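Long-range contact in cleavage stimulation factor 77 (Encephalitozoon cuniculi, PDB 2UY1), which probably binds mRNA as a helical-repeat protein of the Suppressor of forked family, whose members act in pre-mRNA 3'-end processing: residues G301-F309 with F322-T333. Residues are numbered along the deposited sequence; the frame is centred on the assembly and turned at random.
Sequences GLELFRKLF and FIYCAFIEYYAT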
# COMPACT_ATOMS: atom_id res chain seq x y z
N GLY B 301 7.39 -35.81 3.58
CA GLY B 301 6.29 -35.56 4.46
C GLY B 301 6.70 -34.76 5.67
O GLY B 301 7.83 -34.31 5.79
N LEU B 302 5.73 -34.52 6.52
CA LEU B 302 5.88 -33.57 7.59
C LEU B 302 6.87 -34.08 8.63
O LEU B 302 7.81 -33.35 9.00
CB LEU B 302 4.51 -33.24 8.17
CG LEU B 302 4.09 -31.97 8.90
CD1 LEU B 302 4.27 -30.68 8.11
CD2 LEU B 302 2.64 -32.22 9.07
N GLU B 303 6.74 -35.32 9.11
CA GLU B 303 7.70 -35.72 10.15
C GLU B 303 9.20 -35.52 9.74
O GLU B 303 9.94 -35.09 10.55
CB GLU B 303 7.35 -37.07 10.80
CG GLU B 303 6.02 -37.03 11.65
CD GLU B 303 6.19 -36.75 13.17
OE1 GLU B 303 6.67 -35.66 13.58
OE2 GLU B 303 5.75 -37.63 13.99
N LEU B 304 9.62 -35.73 8.49
CA LEU B 304 10.99 -35.44 8.06
C LEU B 304 11.30 -33.96 7.80
O LEU B 304 12.45 -33.50 8.04
CB LEU B 304 11.40 -36.29 6.83
CG LEU B 304 11.98 -37.71 7.10
CD1 LEU B 304 12.11 -38.52 5.86
CD2 LEU B 304 13.32 -37.61 7.79
N PHE B 305 10.30 -33.20 7.30
CA PHE B 305 10.32 -31.69 7.34
C PHE B 305 10.70 -31.22 8.77
O PHE B 305 11.57 -30.41 8.96
CB PHE B 305 8.94 -31.09 6.91
CG PHE B 305 8.76 -29.62 7.24
CD1 PHE B 305 9.11 -28.65 6.32
CD2 PHE B 305 8.25 -29.23 8.45
CE1 PHE B 305 8.99 -27.30 6.62
CE2 PHE B 305 8.07 -27.89 8.77
CZ PHE B 305 8.45 -26.92 7.86
N ARG B 306 10.04 -31.82 9.74
CA ARG B 306 10.17 -31.50 11.15
C ARG B 306 11.52 -31.84 11.73
O ARG B 306 12.10 -31.08 12.50
CB ARG B 306 9.07 -32.23 11.91
CG ARG B 306 7.80 -31.39 11.96
CD ARG B 306 6.75 -32.09 12.69
NE ARG B 306 5.46 -31.49 12.43
CZ ARG B 306 4.31 -32.09 12.65
NH1 ARG B 306 4.29 -33.32 13.10
NH2 ARG B 306 3.18 -31.46 12.40
N LYS B 307 12.04 -32.98 11.30
CA LYS B 307 13.40 -33.39 11.65
C LYS B 307 14.46 -32.52 11.02
O LYS B 307 15.44 -32.21 11.67
CB LYS B 307 13.62 -34.84 11.24
CG LYS B 307 15.06 -35.29 11.19
CD LYS B 307 15.10 -36.81 11.24
CE LYS B 307 16.43 -37.34 11.79
NZ LYS B 307 17.36 -37.51 10.66
N LEU B 308 14.31 -32.14 9.75
CA LEU B 308 15.30 -31.23 9.12
C LEU B 308 15.34 -29.83 9.77
O LEU B 308 16.41 -29.23 9.90
CB LEU B 308 15.03 -31.11 7.62
CG LEU B 308 15.93 -30.11 6.87
CD1 LEU B 308 17.38 -30.54 6.95
CD2 LEU B 308 15.55 -29.88 5.41
N PHE B 309 14.17 -29.29 10.13
CA PHE B 309 14.12 -28.05 10.90
C PHE B 309 14.97 -28.09 12.17
O PHE B 309 15.78 -27.14 12.42
CB PHE B 309 12.68 -27.67 11.24
CG PHE B 309 12.56 -26.28 11.83
CD1 PHE B 309 13.15 -25.17 11.18
CD2 PHE B 309 11.86 -26.08 13.02
CE1 PHE B 309 13.05 -23.88 11.71
CE2 PHE B 309 11.75 -24.78 13.56
CZ PHE B 309 12.36 -23.68 12.90
N PHE B 322 11.82 -19.31 10.37
CA PHE B 322 10.87 -19.56 11.46
C PHE B 322 9.46 -19.23 11.03
O PHE B 322 8.56 -19.93 11.41
CB PHE B 322 11.20 -18.67 12.67
CG PHE B 322 12.50 -19.02 13.38
CD1 PHE B 322 12.53 -19.99 14.36
CD2 PHE B 322 13.68 -18.34 13.06
CE1 PHE B 322 13.72 -20.29 15.04
CE2 PHE B 322 14.88 -18.62 13.74
CZ PHE B 322 14.89 -19.59 14.75
N ILE B 323 9.26 -18.08 10.37
CA ILE B 323 7.97 -17.63 9.87
C ILE B 323 7.45 -18.60 8.81
O ILE B 323 6.28 -18.96 8.79
CB ILE B 323 8.06 -16.22 9.23
CG1 ILE B 323 8.63 -15.16 10.19
CG2 ILE B 323 6.74 -15.79 8.55
CD1 ILE B 323 8.87 -13.77 9.48
N TYR B 324 8.34 -19.02 7.90
CA TYR B 324 7.94 -20.05 6.94
C TYR B 324 7.49 -21.36 7.61
O TYR B 324 6.47 -21.93 7.21
CB TYR B 324 9.09 -20.29 5.98
CG TYR B 324 8.96 -21.56 5.23
CD1 TYR B 324 8.19 -21.64 4.05
CD2 TYR B 324 9.60 -22.71 5.70
CE1 TYR B 324 8.08 -22.84 3.41
CE2 TYR B 324 9.50 -23.90 5.06
CZ TYR B 324 8.76 -23.97 3.92
OH TYR B 324 8.70 -25.20 3.30
N CYS B 325 8.23 -21.85 8.60
CA CYS B 325 7.85 -23.12 9.29
C CYS B 325 6.57 -23.01 10.06
O CYS B 325 5.85 -24.02 10.22
CB CYS B 325 8.92 -23.60 10.29
SG CYS B 325 10.40 -24.25 9.43
N ALA B 326 6.33 -21.83 10.64
CA ALA B 326 5.07 -21.61 11.40
C ALA B 326 3.86 -21.66 10.45
O ALA B 326 2.77 -22.26 10.76
CB ALA B 326 5.14 -20.30 12.16
N PHE B 327 4.05 -21.07 9.28
CA PHE B 327 3.01 -21.08 8.26
C PHE B 327 2.81 -22.49 7.69
O PHE B 327 1.73 -22.86 7.39
CB PHE B 327 3.37 -20.19 7.09
CG PHE B 327 3.27 -18.69 7.33
CD1 PHE B 327 2.58 -18.12 8.41
CD2 PHE B 327 3.81 -17.83 6.35
CE1 PHE B 327 2.48 -16.73 8.54
CE2 PHE B 327 3.72 -16.42 6.49
CZ PHE B 327 3.09 -15.87 7.60
N ILE B 328 3.85 -23.23 7.38
CA ILE B 328 3.58 -24.62 6.99
C ILE B 328 2.80 -25.38 8.09
O ILE B 328 1.98 -26.21 7.77
CB ILE B 328 4.86 -25.42 6.79
CG1 ILE B 328 5.73 -24.85 5.65
CG2 ILE B 328 4.50 -26.89 6.66
CD1 ILE B 328 5.04 -24.69 4.33
N GLU B 329 3.11 -25.14 9.36
CA GLU B 329 2.59 -25.98 10.39
C GLU B 329 1.15 -25.61 10.52
O GLU B 329 0.33 -26.47 10.60
CB GLU B 329 3.31 -25.85 11.73
CG GLU B 329 4.66 -26.54 11.77
CD GLU B 329 4.58 -28.09 11.96
OE1 GLU B 329 3.50 -28.69 12.20
OE2 GLU B 329 5.66 -28.71 11.89
N TYR B 330 0.85 -24.31 10.47
CA TYR B 330 -0.58 -23.90 10.50
C TYR B 330 -1.43 -24.47 9.32
O TYR B 330 -2.42 -25.12 9.56
CB TYR B 330 -0.75 -22.37 10.59
CG TYR B 330 -2.20 -22.01 10.67
CD1 TYR B 330 -2.96 -22.43 11.77
CD2 TYR B 330 -2.85 -21.35 9.62
CE1 TYR B 330 -4.35 -22.17 11.86
CE2 TYR B 330 -4.26 -21.07 9.70
CZ TYR B 330 -4.97 -21.51 10.82
OH TYR B 330 -6.33 -21.23 10.97
N TYR B 331 -1.03 -24.20 8.07
CA TYR B 331 -1.82 -24.60 6.89
C TYR B 331 -1.83 -26.11 6.61
O TYR B 331 -2.72 -26.60 5.99
CB TYR B 331 -1.39 -23.77 5.65
CG TYR B 331 -1.77 -22.35 5.90
CD1 TYR B 331 -3.09 -21.97 5.80
CD2 TYR B 331 -0.84 -21.42 6.35
CE1 TYR B 331 -3.48 -20.68 6.13
CE2 TYR B 331 -1.22 -20.12 6.68
CZ TYR B 331 -2.55 -19.76 6.55
OH TYR B 331 -2.99 -18.48 6.89
N ALA B 332 -0.84 -26.83 7.13
CA ALA B 332 -0.74 -28.27 6.88
C ALA B 332 -1.55 -29.03 7.95
O ALA B 332 -2.28 -29.94 7.64
CB ALA B 332 0.72 -28.73 6.86
N THR B 333 -1.48 -28.56 9.19
CA THR B 333 -2.06 -29.29 10.32
C THR B 333 -3.28 -28.59 10.93
O THR B 333 -4.15 -29.25 11.48
CB THR B 333 -0.99 -29.53 11.39
OG1 THR B 333 -0.73 -28.30 12.06
CG2 THR B 333 0.27 -30.04 10.74
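Arg306 grips the carboxylate of Glu329 side-on with two nitrogens, one for each oxygen. NE donates to OE2 of Glu329 at 2.8 Å, with an N-H...O angle of 161°, while NH2 of Arg306 reaches OE1 of Glu329, also at 2.8 Å; both oxygens use their syn lone pairs. The guanidinium and carboxylate planes lie only 16° apart, the nearly flat pairing for which arginine is well suited. The Arg306 chain runs extended from CG to NE, whereas Glu329 bends at chi2 to meet it. NH1 of Arg306 makes a weak, 3.4 Å salt-bridge contact in the guanidinium plane to OE1 of Glu303, one turn back, so Arg306 links two acids; the pairing probably keeps the buried Glu329 ionised. CG of Leu302 covers one face of the guanidinium, and CG2 of Thr333 lies at its edge.

The two helices run antiparallel, the axes of these segments approaching to 12.1 Å, as in the HAT (half-a-TPR) repeats of this family, where successive helices stack into an elongated solenoid. Helix 282-300 packs against both, with Leu293 touching Phe305 and Cys325.

Phe305 is the knob of the interface, set among Tyr324, Cys325, Ile328 and Glu329. With chi1 at 166°, its CG is trans to the backbone N and the ring is carried across to helix 322-333; CG2 of Ile328 lies over one face, and CE2 of Tyr324 comes in at the edge, 3.8 Å from CE1 of Phe305. One turn on, Phe309 lays a face against Cys325, whose SG is 3.7 Å from the ring centroid, a sulfur-aromatic contact that suits a small, polarisable thiol. CD1 of Phe322 meets the edge of Phe309. Toward the opposite end, the branches of Leu302 divide: CD1 packs on Ile328 and Ala332, and CD2 lies 3.6 Å from CG2 of Thr333.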